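Local coordinates for mitotic checkpoint control protein kinase BUB1 (Drosophila melanogaster, PDB 6JKK), which probably acts as an ATP-dependent protein kinase of the mitotic checkpoint at the kinetochore, and is captured here as its kinase domain, at residues 91-96 against 214-219; 99-104 against 171-176; 224-227 against 232-235; 8-13 against 241-246. One frame throughout, in Å; residues are numbered along the deposited sequence.

Interaction 1: 91-96 against 214-219; sequences NYWEFY and MKLFPD
With CG anti to the backbone N in both Trp93 (chi1 -179°) and Tyr96 (165°), the two rings extend from neighbouring turns of helix 92-104 toward Leu216. Leu216 comes to meet them from the short 3-10 turn 214-216; its chi1 of -68° sets CG beside its own backbone N and sends the two methyls at the helix. One methyl does most of the work: Leu216 CD1 sits 3.5 Å from Tyr96 OH. It also lies at the edge of the indole, near the ring plane, 4.0 Å from Trp93 CH2. Leu216 CG and CD2 also lie against Tyr96 OH, each at 3.7 Å. The two rings also support each other, with Tyr96 CD2 resting 3.9 Å above one face of the indole and offset toward its rim.

The polar ends are satisfied beyond this apolar patch: Trp93 NE1 is hydrogen-bonded to Ser211 O, and Tyr96 OH to Asp213 OD2, so both rings are tied to the chain just ahead of Leu216. The helix itself starts with Asn91 as N-cap, its OD1 taking the Glu94 N-H at 2.9 Å from above the carbonyl plane. Leu19 of helix 12-21 packs on both Trp93 and Tyr96.

Helix 92-104 is the C-helix of the protein kinase fold, and 214-219 belongs to the activation segment. Their packing here accompanies the salt bridge between Glu94 and Lys85, the lysine-glutamate pair characteristic of a kinase with its C-helix swung in toward the nucleotide site.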
loop_
_atom_site.group_PDB
_atom_site.type_symbol
_atom_site.label_atom_id
_atom_site.label_comp_id
_atom_site.label_asym_id
_atom_site.label_seq_id
_atom_site.Cartn_x
_atom_site.Cartn_y
_atom_site.Cartn_z
ATOM N N ASN A 91 -0.947 16.031 9.162
ATOM C CA ASN A 91 -0.206 15.482 8.035
ATOM C C ASN A 91 -0.754 16.053 6.729
ATOM O O ASN A 91 -1.622 15.454 6.086
ATOM C CB ASN A 91 -0.258 13.951 8.045
ATOM C CG ASN A 91 0.788 13.324 7.138
ATOM O OD1 ASN A 91 1.249 13.945 6.175
ATOM N ND2 ASN A 91 1.172 12.089 7.441
ATOM N N TYR A 92 -0.269 17.235 6.359
ATOM C CA TYR A 92 -0.688 17.861 5.110
ATOM C C TYR A 92 -0.175 17.032 3.946
ATOM O O TYR A 92 -0.849 16.894 2.922
ATOM C CB TYR A 92 -0.131 19.280 5.009
ATOM C CG TYR A 92 -0.653 20.221 6.068
ATOM C CD1 TYR A 92 -1.877 20.858 5.914
ATOM C CD2 TYR A 92 0.079 20.472 7.225
ATOM C CE1 TYR A 92 -2.356 21.720 6.878
ATOM C CE2 TYR A 92 -0.394 21.339 8.195
ATOM C CZ TYR A 92 -1.615 21.952 8.012
ATOM O OH TYR A 92 -2.110 22.808 8.966
ATOM N N TRP A 93 1.021 16.476 4.115
ATOM C CA TRP A 93 1.699 15.746 3.046
ATOM C C TRP A 93 0.875 14.580 2.525
ATOM O O TRP A 93 0.788 14.360 1.313
ATOM C CB TRP A 93 3.062 15.252 3.537
ATOM C CG TRP A 93 3.857 14.515 2.496
ATOM C CD1 TRP A 93 4.077 13.160 2.425
ATOM C CD2 TRP A 93 4.539 15.092 1.378
ATOM N NE1 TRP A 93 4.857 12.869 1.326
ATOM C CE2 TRP A 93 5.154 14.036 0.671
ATOM C CE3 TRP A 93 4.691 16.402 0.907
ATOM C CZ2 TRP A 93 5.910 14.258 -0.486
ATOM C CZ3 TRP A 93 5.436 16.616 -0.237
ATOM C CH2 TRP A 93 6.037 15.553 -0.921
ATOM N N GLU A 94 0.272 13.827 3.438
ATOM C CA GLU A 94 -0.569 12.709 3.036
ATOM C C GLU A 94 -1.717 13.160 2.118
ATOM O O GLU A 94 -2.009 12.505 1.112
ATOM C CB GLU A 94 -1.102 11.977 4.267
ATOM C CG GLU A 94 -2.093 10.880 3.945
ATOM C CD GLU A 94 -2.425 10.059 5.162
ATOM O OE1 GLU A 94 -1.913 10.385 6.255
ATOM O OE2 GLU A 94 -3.189 9.090 5.021
ATOM N N PHE A 95 -2.341 14.289 2.453
ATOM C CA PHE A 95 -3.432 14.845 1.661
ATOM C C PHE A 95 -2.888 15.225 0.282
ATOM O O PHE A 95 -3.501 14.906 -0.741
ATOM C CB PHE A 95 -4.049 16.059 2.383
ATOM C CG PHE A 95 -5.398 16.494 1.848
ATOM C CD1 PHE A 95 -6.172 15.647 1.061
ATOM C CD2 PHE A 95 -5.882 17.775 2.127
ATOM C CE1 PHE A 95 -7.414 16.062 0.568
ATOM C CE2 PHE A 95 -7.118 18.199 1.643
ATOM C CZ PHE A 95 -7.884 17.348 0.859
ATOM N N TYR A 96 -1.722 15.870 0.250
ATOM C CA TYR A 96 -1.091 16.238 -1.023
ATOM C C TYR A 96 -0.875 15.032 -1.944
ATOM O O TYR A 96 -1.278 15.064 -3.108
ATOM C CB TYR A 96 0.249 16.961 -0.800
ATOM C CG TYR A 96 1.093 17.022 -2.067
ATOM C CD1 TYR A 96 0.827 17.959 -3.060
ATOM C CD2 TYR A 96 2.146 16.130 -2.274
ATOM C CE1 TYR A 96 1.583 18.004 -4.230
ATOM C CE2 TYR A 96 2.911 16.167 -3.441
ATOM C CZ TYR A 96 2.624 17.108 -4.410
ATOM O OH TYR A 96 3.376 17.161 -5.566
ATOM N N MET A 214 8.233 11.983 -7.011
ATOM C CA MET A 214 9.434 12.172 -7.821
ATOM C C MET A 214 9.329 13.368 -8.769
ATOM O O MET A 214 10.349 13.875 -9.241
ATOM C CB MET A 214 9.755 10.897 -8.609
ATOM C CG MET A 214 10.075 9.700 -7.737
ATOM S SD MET A 214 11.535 9.966 -6.714
ATOM C CE MET A 214 12.823 9.893 -7.955
ATOM N N LYS A 215 8.105 13.820 -9.042
ATOM C CA LYS A 215 7.896 14.955 -9.942
ATOM C C LYS A 215 8.338 16.278 -9.315
ATOM O O LYS A 215 8.470 17.294 -10.005
ATOM C CB LYS A 215 6.434 15.034 -10.401
ATOM C CG LYS A 215 6.002 13.868 -11.291
ATOM C CD LYS A 215 4.733 14.198 -12.078
ATOM C CE LYS A 215 4.246 12.998 -12.888
ATOM N NZ LYS A 215 5.208 12.602 -13.961
ATOM N N LEU A 216 8.575 16.258 -8.007
ATOM C CA LEU A 216 9.041 17.442 -7.290
ATOM C C LEU A 216 10.566 17.527 -7.266
ATOM O O LEU A 216 11.132 18.478 -6.727
ATOM C CB LEU A 216 8.498 17.445 -5.861
ATOM C CG LEU A 216 6.993 17.653 -5.715
ATOM C CD1 LEU A 216 6.593 17.702 -4.250
ATOM C CD2 LEU A 216 6.573 18.923 -6.423
ATOM N N PHE A 217 11.226 16.532 -7.853
ATOM C CA PHE A 217 12.683 16.478 -7.860
ATOM C C PHE A 217 13.196 16.455 -9.292
ATOM O O PHE A 217 12.444 16.140 -10.213
ATOM C CB PHE A 217 13.158 15.232 -7.102
ATOM C CG PHE A 217 12.743 15.205 -5.660
ATOM C CD1 PHE A 217 12.988 16.294 -4.834
ATOM C CD2 PHE A 217 12.099 14.094 -5.129
ATOM C CE1 PHE A 217 12.605 16.279 -3.505
ATOM C CE2 PHE A 217 11.712 14.070 -3.802
ATOM C CZ PHE A 217 11.964 15.166 -2.989
ATOM N N PRO A 218 14.479 16.804 -9.491
ATOM C CA PRO A 218 15.048 16.686 -10.836
ATOM C C PRO A 218 14.940 15.263 -11.362
ATOM O O PRO A 218 14.931 14.309 -10.574
ATOM C CB PRO A 218 16.525 17.021 -10.618
ATOM C CG PRO A 218 16.541 17.901 -9.421
ATOM C CD PRO A 218 15.432 17.400 -8.536
ATOM N N ASP A 219 14.835 15.132 -12.681
ATOM C CA ASP A 219 15.072 13.858 -13.334
ATOM C C ASP A 219 16.411 13.363 -12.805
ATOM O O ASP A 219 17.321 14.168 -12.582
ATOM C CB ASP A 219 15.172 14.039 -14.850
ATOM C CG ASP A 219 13.868 14.487 -15.484
ATOM O OD1 ASP A 219 13.703 14.263 -16.703
ATOM O OD2 ASP A 219 13.014 15.064 -14.777
#

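Interaction 2: 99-104 against 171-176; sequences LEIHSR and DHLHAM
Arg104 and Met176 mark where two helices converge at their C-terminal ends: their CA atoms are 6.4 Å apart, one in the last turn of helix 92-104, the other just past the end of helix 156-175. In the kinase fold these are the C-helix and the E-helix. The backbone carbonyl of Met176 is taken up by Arg104 NH1 at 2.9 Å, with the donor lying nearly along the C=O axis (169°). An extended arginine chain carries the guanidinium there, and Glu100, one turn back, steadies it: the arginine grips Glu100 OE1 side-on in a salt bridge, through NE and NH2, each 3.0 Å away and meeting the oxygen on its anti side, somewhat out of the carboxylate plane. Glu100 CB lies over the rim of one guanidinium face. A second acid, Asp213, bridges to Arg104 NH2.

Below this polar arm the Met176 thioether curls back on the helix, SD lying 3.7 Å from Arg104 CB and equally near Ile101 O. Ile101 CD1 meets Leu173 CD1 at 3.8 Å and completes the apolar layer.

Ile178 of strand 178-179 packs on both Arg104 and Leu173, Ile101 reaches Phe208 of the DFG motif, and helix 24-28 covers Leu99.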
loop_
_atom_site.group_PDB
_atom_site.type_symbol
_atom_site.label_atom_id
_atom_site.label_comp_id
_atom_site.label_asym_id
_atom_site.label_seq_id
_atom_site.Cartn_x
_atom_site.Cartn_y
_atom_site.Cartn_z
ATOM N N LEU A 99 -4.216 13.597 -3.270
ATOM C CA LEU A 99 -4.786 14.482 -4.278
ATOM C C LEU A 99 -4.054 14.288 -5.611
ATOM O O LEU A 99 -4.687 14.203 -6.674
ATOM C CB LEU A 99 -4.685 15.940 -3.815
ATOM C CG LEU A 99 -5.630 16.337 -2.677
ATOM C CD1 LEU A 99 -5.221 17.676 -2.063
ATOM C CD2 LEU A 99 -7.070 16.400 -3.176
ATOM N N GLU A 100 -2.723 14.211 -5.555
ATOM C CA GLU A 100 -1.919 14.083 -6.777
ATOM C C GLU A 100 -2.163 12.754 -7.462
ATOM O O GLU A 100 -2.289 12.697 -8.683
ATOM C CB GLU A 100 -0.423 14.253 -6.485
ATOM C CG GLU A 100 0.032 15.708 -6.392
ATOM C CD GLU A 100 -0.350 16.518 -7.620
ATOM O OE1 GLU A 100 0.223 16.275 -8.705
ATOM O OE2 GLU A 100 -1.233 17.386 -7.503
ATOM N N ILE A 101 -2.219 11.680 -6.678
ATOM C CA ILE A 101 -2.502 10.373 -7.249
ATOM C C ILE A 101 -3.798 10.427 -8.062
ATOM O O ILE A 101 -3.839 10.025 -9.232
ATOM C CB ILE A 101 -2.595 9.285 -6.163
ATOM C CG1 ILE A 101 -1.198 8.934 -5.646
ATOM C CG2 ILE A 101 -3.241 8.030 -6.733
ATOM C CD1 ILE A 101 -1.200 8.039 -4.421
ATOM N N HIS A 102 -4.854 10.956 -7.459
ATOM C CA HIS A 102 -6.143 10.969 -8.141
ATOM C C HIS A 102 -6.202 12.017 -9.253
ATOM O O HIS A 102 -7.027 11.931 -10.160
ATOM C CB HIS A 102 -7.296 11.073 -7.130
ATOM C CG HIS A 102 -7.502 9.806 -6.357
ATOM N ND1 HIS A 102 -8.316 8.785 -6.804
ATOM C CD2 HIS A 102 -6.956 9.369 -5.196
ATOM C CE1 HIS A 102 -8.274 7.782 -5.943
ATOM N NE2 HIS A 102 -7.459 8.113 -4.956
ATOM N N SER A 103 -5.284 12.975 -9.209
ATOM C CA SER A 103 -5.170 13.947 -10.287
ATOM C C SER A 103 -4.454 13.330 -11.500
ATOM O O SER A 103 -4.737 13.684 -12.658
ATOM C CB SER A 103 -4.407 15.172 -9.779
ATOM O OG SER A 103 -4.516 16.258 -10.676
ATOM N N ARG A 104 -3.535 12.405 -11.243
ATOM C CA ARG A 104 -2.674 11.890 -12.314
ATOM C C ARG A 104 -3.211 10.624 -12.962
ATOM O O ARG A 104 -2.786 10.258 -14.060
ATOM C CB ARG A 104 -1.248 11.657 -11.801
ATOM C CG ARG A 104 -0.551 12.922 -11.330
ATOM C CD ARG A 104 0.816 12.627 -10.737
ATOM N NE ARG A 104 1.343 13.805 -10.055
ATOM C CZ ARG A 104 2.477 13.825 -9.366
ATOM N NH1 ARG A 104 3.217 12.732 -9.280
ATOM N NH2 ARG A 104 2.872 14.940 -8.764
ATOM N N ASP A 171 2.897 -0.819 -10.435
ATOM C CA ASP A 171 3.332 -0.386 -11.761
ATOM C C ASP A 171 2.659 0.933 -12.151
ATOM O O ASP A 171 3.322 1.880 -12.584
ATOM C CB ASP A 171 3.028 -1.476 -12.794
ATOM C CG ASP A 171 3.835 -1.321 -14.077
ATOM O OD1 ASP A 171 5.024 -0.933 -14.009
ATOM O OD2 ASP A 171 3.281 -1.601 -15.161
ATOM N N HIS A 172 1.343 1.008 -11.981
ATOM C CA HIS A 172 0.625 2.234 -12.321
ATOM C C HIS A 172 0.984 3.381 -11.383
ATOM O O HIS A 172 0.994 4.540 -11.796
ATOM C CB HIS A 172 -0.889 2.004 -12.324
ATOM C CG HIS A 172 -1.391 1.313 -13.555
ATOM N ND1 HIS A 172 -1.365 -0.058 -13.704
ATOM C CD2 HIS A 172 -1.928 1.803 -14.697
ATOM C CE1 HIS A 172 -1.862 -0.382 -14.884
ATOM N NE2 HIS A 172 -2.216 0.729 -15.504
ATOM N N LEU A 173 1.274 3.065 -10.122
ATOM C CA LEU A 173 1.682 4.110 -9.176
ATOM C C LEU A 173 3.036 4.710 -9.564
ATOM O O LEU A 173 3.222 5.928 -9.532
ATOM C CB LEU A 173 1.742 3.559 -7.744
ATOM C CG LEU A 173 2.034 4.593 -6.653
ATOM C CD1 LEU A 173 0.802 5.439 -6.370
ATOM C CD2 LEU A 173 2.517 3.930 -5.375
ATOM N N HIS A 174 3.987 3.852 -9.924
ATOM C CA HIS A 174 5.309 4.327 -10.303
ATOM C C HIS A 174 5.253 5.107 -11.622
ATOM O O HIS A 174 6.001 6.058 -11.822
ATOM C CB HIS A 174 6.295 3.151 -10.361
ATOM C CG HIS A 174 6.609 2.570 -9.014
ATOM N ND1 HIS A 174 7.446 1.487 -8.843
ATOM C CD2 HIS A 174 6.196 2.928 -7.774
ATOM C CE1 HIS A 174 7.537 1.206 -7.554
ATOM N NE2 HIS A 174 6.787 2.065 -6.883
ATOM N N ALA A 175 4.334 4.733 -12.506
ATOM C CA ALA A 175 4.170 5.445 -13.773
ATOM C C ALA A 175 3.720 6.889 -13.558
ATOM O O ALA A 175 3.907 7.755 -14.425
ATOM C CB ALA A 175 3.181 4.713 -14.663
ATOM N N MET A 176 3.108 7.133 -12.404
ATOM C CA MET A 176 2.679 8.469 -12.009
ATOM C C MET A 176 3.771 9.201 -11.221
ATOM O O MET A 176 3.572 10.338 -10.787
ATOM C CB MET A 176 1.391 8.389 -11.178
ATOM C CG MET A 176 0.150 7.989 -11.985
ATOM S SD MET A 176 -1.392 8.001 -11.035
ATOM C CE MET A 176 -1.293 6.427 -10.168
#

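Interaction 3: 224-227 against 232-235; sequences NYVH and FKCI
His227 and Lys233 face each other where the activation segment of the kinase fold doubles back on itself, a surface turn of irregular chain ahead of helix 235-238. Their CA atoms are 5.4 Å apart, and what joins the two arms is van der Waals contact between side chains and backbone carbonyls. The imidazole is turned obliquely to the Phe232 carbonyl and brings CD2 to 3.1 Å from Phe232 O, a short carbon-to-oxygen approach. Of the Phe232 side chain, CB is the part that touches, 4.1 Å from His227 CD2, while the phenyl leads off elsewhere. On its other side the imidazole directs ND1 at the edge of the Tyr225 ring, in that ring's plane.

Lys233 answers from the second arm. Its chain runs straight beyond CG and passes alongside the His227 carbonyl, with CG 3.2 Å from His227 O, before crossing Val226 at a slant. The ammonium goes on to a salt bridge with Asp230, within the bend that connects the arms, so the lysine links the second arm to the bend as well as to the first arm. Met237 of helix 235-238 packs against both Val226 and His227. Near the far end of the lysine chain, Lys233 CE lies 3.5 Å from Val226 CG1, and Lys233 CE is also 3.5 Å from His227 O.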
loop_
_atom_site.group_PDB
_atom_site.type_symbol
_atom_site.label_atom_id
_atom_site.label_comp_id
_atom_site.label_asym_id
_atom_site.label_seq_id
_atom_site.Cartn_x
_atom_site.Cartn_y
_atom_site.Cartn_z
ATOM N N ASN A 224 19.571 8.068 -0.555
ATOM C CA ASN A 224 20.414 7.075 0.112
ATOM C C ASN A 224 20.184 7.029 1.622
ATOM O O ASN A 224 21.028 6.539 2.377
ATOM C CB ASN A 224 21.896 7.293 -0.221
ATOM C CG ASN A 224 22.328 8.736 -0.042
ATOM O OD1 ASN A 224 21.823 9.443 0.830
ATOM N ND2 ASN A 224 23.263 9.183 -0.873
ATOM N N TYR A 225 19.037 7.556 2.044
ATOM C CA TYR A 225 18.574 7.437 3.421
ATOM C C TYR A 225 18.436 5.964 3.762
ATOM O O TYR A 225 18.044 5.154 2.917
ATOM C CB TYR A 225 17.228 8.154 3.596
ATOM C CG TYR A 225 16.530 7.901 4.921
ATOM C CD1 TYR A 225 16.748 8.732 6.016
ATOM C CD2 TYR A 225 15.642 6.841 5.070
ATOM C CE1 TYR A 225 16.106 8.509 7.222
ATOM C CE2 TYR A 225 15.000 6.608 6.268
ATOM C CZ TYR A 225 15.235 7.442 7.339
ATOM O OH TYR A 225 14.589 7.199 8.528
ATOM N N VAL A 226 18.770 5.617 5.000
ATOM C CA VAL A 226 18.752 4.228 5.434
ATOM C C VAL A 226 17.853 4.041 6.656
ATOM O O VAL A 226 18.077 4.664 7.695
ATOM C CB VAL A 226 20.186 3.728 5.738
ATOM C CG1 VAL A 226 20.153 2.388 6.451
ATOM C CG2 VAL A 226 21.010 3.634 4.455
ATOM N N HIS A 227 16.822 3.208 6.519
ATOM C CA HIS A 227 16.037 2.794 7.677
ATOM C C HIS A 227 17.007 2.140 8.651
ATOM O O HIS A 227 17.758 1.237 8.269
ATOM C CB HIS A 227 14.960 1.773 7.292
ATOM C CG HIS A 227 13.837 2.331 6.469
ATOM N ND1 HIS A 227 13.039 3.368 6.896
ATOM C CD2 HIS A 227 13.359 1.962 5.256
ATOM C CE1 HIS A 227 12.128 3.631 5.973
ATOM N NE2 HIS A 227 12.301 2.792 4.968
ATOM N N PHE A 232 13.207 -3.338 7.601
ATOM C CA PHE A 232 12.678 -2.442 6.572
ATOM C C PHE A 232 13.760 -1.867 5.660
ATOM O O PHE A 232 13.472 -1.062 4.774
ATOM C CB PHE A 232 11.822 -1.334 7.200
ATOM C CG PHE A 232 10.518 -1.832 7.755
ATOM C CD1 PHE A 232 10.325 -1.942 9.125
ATOM C CD2 PHE A 232 9.493 -2.222 6.903
ATOM C CE1 PHE A 232 9.128 -2.412 9.636
ATOM C CE2 PHE A 232 8.295 -2.697 7.406
ATOM C CZ PHE A 232 8.113 -2.791 8.774
ATOM N N LYS A 233 15.002 -2.285 5.882
ATOM C CA LYS A 233 16.096 -1.927 4.984
ATOM C C LYS A 233 15.923 -2.622 3.635
ATOM O O LYS A 233 15.981 -3.852 3.567
ATOM C CB LYS A 233 17.436 -2.374 5.568
ATOM C CG LYS A 233 18.160 -1.378 6.463
ATOM C CD LYS A 233 19.572 -1.896 6.703
ATOM C CE LYS A 233 20.399 -0.972 7.570
ATOM N NZ LYS A 233 21.726 -1.590 7.856
ATOM N N CYS A 234 15.726 -1.855 2.563
ATOM C CA CYS A 234 15.768 -2.448 1.228
ATOM C C CYS A 234 17.223 -2.800 0.899
ATOM O O CYS A 234 18.136 -2.482 1.670
ATOM C CB CYS A 234 15.128 -1.541 0.160
ATOM S SG CYS A 234 16.027 -0.013 -0.262
ATOM N N ILE A 235 17.441 -3.467 -0.229
ATOM C CA ILE A 235 18.766 -3.995 -0.555
ATOM C C ILE A 235 19.821 -2.894 -0.703
ATOM O O ILE A 235 20.967 -3.047 -0.265
ATOM C CB ILE A 235 18.713 -4.874 -1.821
ATOM C CG1 ILE A 235 17.772 -6.053 -1.591
ATOM C CG2 ILE A 235 20.099 -5.379 -2.190
ATOM C CD1 ILE A 235 18.095 -6.821 -0.329
#

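Interaction 4: 8-13 against 241-246; sequences NPFNVE and RPWTYQ
Pro9 and Phe10, in the N-terminal arm that leads into helix 12-21, pack on Trp243 in the loop between helix 235-238 and helix 246-261, just past the activation segment, a patch well away from the nucleotide site. The arm makes a type I beta turn from Asn8 to Asn11, within which Asn8 forms an Asx turn: its OD1 accepts the Phe10 N-H at 2.8 Å, from a donor standing 51° out of the carbonyl plane. Pro9 CG lies 4.2 Å above the centre of the phenyl ring of Phe10, so the two residues present one joined apolar surface.

Trp243 meets that surface with a single corner of its benzo ring. Phe10 CE1 comes to the indole edge, near its plane, at 4.1 Å from Trp243 CH2; Pro9 CG reaches the same carbon obliquely at 4.2 Å. The indole gets there because chi1 is 53°, which places CG between the backbone N and the carbonyl carbon and throws the ring out toward the arm. Its NE1 is hydrogen-bonded to Tyr225 O, fixing the rotation of the ring from the other end. Behind it the backbone is steadied by Gln246, whose OE1 receives Thr244 N at 2.7 Å through a fairly straight bond (163°).

Ile212 of strand 212-213 touches Pro9, Phe10 and Trp243 alike. Met237 and Glu236 of helix 235-238 pack against the indole, and Gln246 opens helix 246-261, so the contact joins helix 12-21, by way of the arm before it, to the large lobe.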
loop_
_atom_site.group_PDB
_atom_site.type_symbol
_atom_site.label_atom_id
_atom_site.label_comp_id
_atom_site.label_asym_id
_atom_site.label_seq_id
_atom_site.Cartn_x
_atom_site.Cartn_y
_atom_site.Cartn_z
ATOM N N ASN A 8 17.559 12.632 2.211
ATOM C CA ASN A 8 16.425 12.013 2.895
ATOM C C ASN A 8 15.118 12.678 2.483
ATOM O O ASN A 8 14.859 13.820 2.848
ATOM C CB ASN A 8 16.596 12.075 4.416
ATOM C CG ASN A 8 15.366 11.577 5.173
ATOM O OD1 ASN A 8 14.474 10.950 4.600
ATOM N ND2 ASN A 8 15.323 11.853 6.469
ATOM N N PRO A 9 14.280 11.948 1.732
ATOM C CA PRO A 9 13.015 12.467 1.201
ATOM C C PRO A 9 11.881 12.417 2.215
ATOM O O PRO A 9 10.759 12.803 1.888
ATOM C CB PRO A 9 12.706 11.498 0.059
ATOM C CG PRO A 9 13.285 10.204 0.518
ATOM C CD PRO A 9 14.541 10.568 1.282
ATOM N N PHE A 10 12.159 11.926 3.418
ATOM C CA PHE A 10 11.151 11.915 4.471
ATOM C C PHE A 10 11.358 13.080 5.440
ATOM O O PHE A 10 10.610 13.236 6.411
ATOM C CB PHE A 10 11.190 10.593 5.237
ATOM C CG PHE A 10 11.130 9.377 4.357
ATOM C CD1 PHE A 10 12.210 8.508 4.280
ATOM C CD2 PHE A 10 9.996 9.103 3.604
ATOM C CE1 PHE A 10 12.160 7.380 3.475
ATOM C CE2 PHE A 10 9.938 7.979 2.793
ATOM C CZ PHE A 10 11.021 7.116 2.727
ATOM N N ASN A 11 12.373 13.896 5.166
ATOM C CA ASN A 11 12.730 15.017 6.030
ATOM C C ASN A 11 11.591 16.019 6.211
ATOM O O ASN A 11 11.079 16.575 5.237
ATOM C CB ASN A 11 13.980 15.716 5.485
ATOM C CG ASN A 11 14.506 16.791 6.417
ATOM O OD1 ASN A 11 14.014 17.917 6.421
ATOM N ND2 ASN A 11 15.524 16.450 7.200
ATOM N N VAL A 12 11.211 16.243 7.467
ATOM C CA VAL A 12 10.080 17.098 7.830
ATOM C C VAL A 12 10.206 18.524 7.273
ATOM O O VAL A 12 9.228 19.097 6.779
ATOM C CB VAL A 12 9.871 17.112 9.369
ATOM C CG1 VAL A 12 9.122 18.347 9.819
ATOM C CG2 VAL A 12 9.130 15.869 9.812
ATOM N N GLU A 13 11.412 19.085 7.336
ATOM C CA GLU A 13 11.638 20.446 6.852
ATOM C C GLU A 13 11.643 20.517 5.328
ATOM O O GLU A 13 11.209 21.510 4.745
ATOM C CB GLU A 13 12.937 21.023 7.417
ATOM C CG GLU A 13 12.953 21.130 8.930
ATOM C CD GLU A 13 14.114 21.952 9.442
ATOM O OE1 GLU A 13 15.034 22.246 8.648
ATOM O OE2 GLU A 13 14.102 22.309 10.639
ATOM N N ARG A 241 24.080 2.003 -1.117
ATOM C CA ARG A 241 23.706 2.397 -2.472
ATOM C C ARG A 241 22.434 3.242 -2.563
ATOM O O ARG A 241 21.536 3.130 -1.726
ATOM C CB ARG A 241 23.620 1.174 -3.395
ATOM C CG ARG A 241 24.968 0.780 -3.995
ATOM C CD ARG A 241 24.812 -0.234 -5.113
ATOM N NE ARG A 241 24.057 -1.399 -4.671
ATOM C CZ ARG A 241 23.179 -2.049 -5.426
ATOM N NH1 ARG A 241 22.948 -1.652 -6.671
ATOM N NH2 ARG A 241 22.532 -3.098 -4.937
ATOM N N PRO A 242 22.370 4.111 -3.582
ATOM C CA PRO A 242 21.191 4.944 -3.828
ATOM C C PRO A 242 19.975 4.120 -4.247
ATOM O O PRO A 242 20.136 3.034 -4.806
ATOM C CB PRO A 242 21.641 5.845 -4.982
ATOM C CG PRO A 242 22.739 5.086 -5.651
ATOM C CD PRO A 242 23.453 4.396 -4.540
ATOM N N TRP A 243 18.779 4.638 -3.977
ATOM C CA TRP A 243 17.536 3.956 -4.328
ATOM C C TRP A 243 16.445 4.965 -4.643
ATOM O O TRP A 243 16.478 6.095 -4.163
ATOM C CB TRP A 243 17.063 3.070 -3.174
ATOM C CG TRP A 243 16.961 3.805 -1.880
ATOM C CD1 TRP A 243 17.923 3.904 -0.917
ATOM C CD2 TRP A 243 15.835 4.549 -1.400
ATOM N NE1 TRP A 243 17.465 4.662 0.133
ATOM C CE2 TRP A 243 16.184 5.070 -0.140
ATOM C CE3 TRP A 243 14.564 4.826 -1.915
ATOM C CZ2 TRP A 243 15.308 5.853 0.611
ATOM C CZ3 TRP A 243 13.697 5.600 -1.169
ATOM C CH2 TRP A 243 14.070 6.102 0.079
ATOM N N THR A 244 15.482 4.543 -5.455
ATOM C CA THR A 244 14.227 5.263 -5.617
ATOM C C THR A 244 13.107 4.236 -5.535
ATOM O O THR A 244 12.709 3.829 -4.446
ATOM C CB THR A 244 14.151 6.025 -6.960
ATOM O OG1 THR A 244 14.454 5.133 -8.043
ATOM C CG2 THR A 244 15.127 7.196 -6.975
ATOM N N TYR A 245 12.626 3.790 -6.692
ATOM C CA TYR A 245 11.489 2.866 -6.748
ATOM C C TYR A 245 11.783 1.480 -6.160
ATOM O O TYR A 245 10.854 0.744 -5.815
ATOM C CB TYR A 245 10.969 2.747 -8.190
ATOM C CG TYR A 245 10.546 4.077 -8.782
ATOM C CD1 TYR A 245 9.268 4.584 -8.566
ATOM C CD2 TYR A 245 11.426 4.826 -9.553
ATOM C CE1 TYR A 245 8.880 5.800 -9.102
ATOM C CE2 TYR A 245 11.048 6.038 -10.091
ATOM C CZ TYR A 245 9.776 6.520 -9.865
ATOM O OH TYR A 245 9.404 7.733 -10.404
ATOM N N GLN A 246 13.063 1.128 -6.031
ATOM C CA GLN A 246 13.449 -0.169 -5.459
ATOM C C GLN A 246 12.841 -0.393 -4.075
ATOM O O GLN A 246 12.589 -1.539 -3.674
ATOM C CB GLN A 246 14.975 -0.300 -5.360
ATOM C CG GLN A 246 15.736 -0.144 -6.680
ATOM C CD GLN A 246 16.159 1.291 -6.946
ATOM O OE1 GLN A 246 15.380 2.222 -6.755
ATOM N NE2 GLN A 246 17.403 1.474 -7.381
#

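Interactions 1 and 2 lie on successive parts of helix 92-104, with centres 11 Å apart, and share Asp213: its OD2 serves both Tyr96 OH and Arg104 NH2. Lys215 fills in between them, CD lying 3.5 Å from Arg104 NH1. Interactions 3 and 4 are 9 Å apart between centres and are tied by the bond from Trp243 NE1 to Tyr225 O, 2.9 Å. Interaction 4 reaches the first pair through Tyr245, whose OH is 3.4 Å from Met214 CG and whose CD1 is 3.4 Å from His174 CG. Interaction 1 comes nearest the predicted ATP site: the Trp93 and Lys85 side chains are about 10 Å apart.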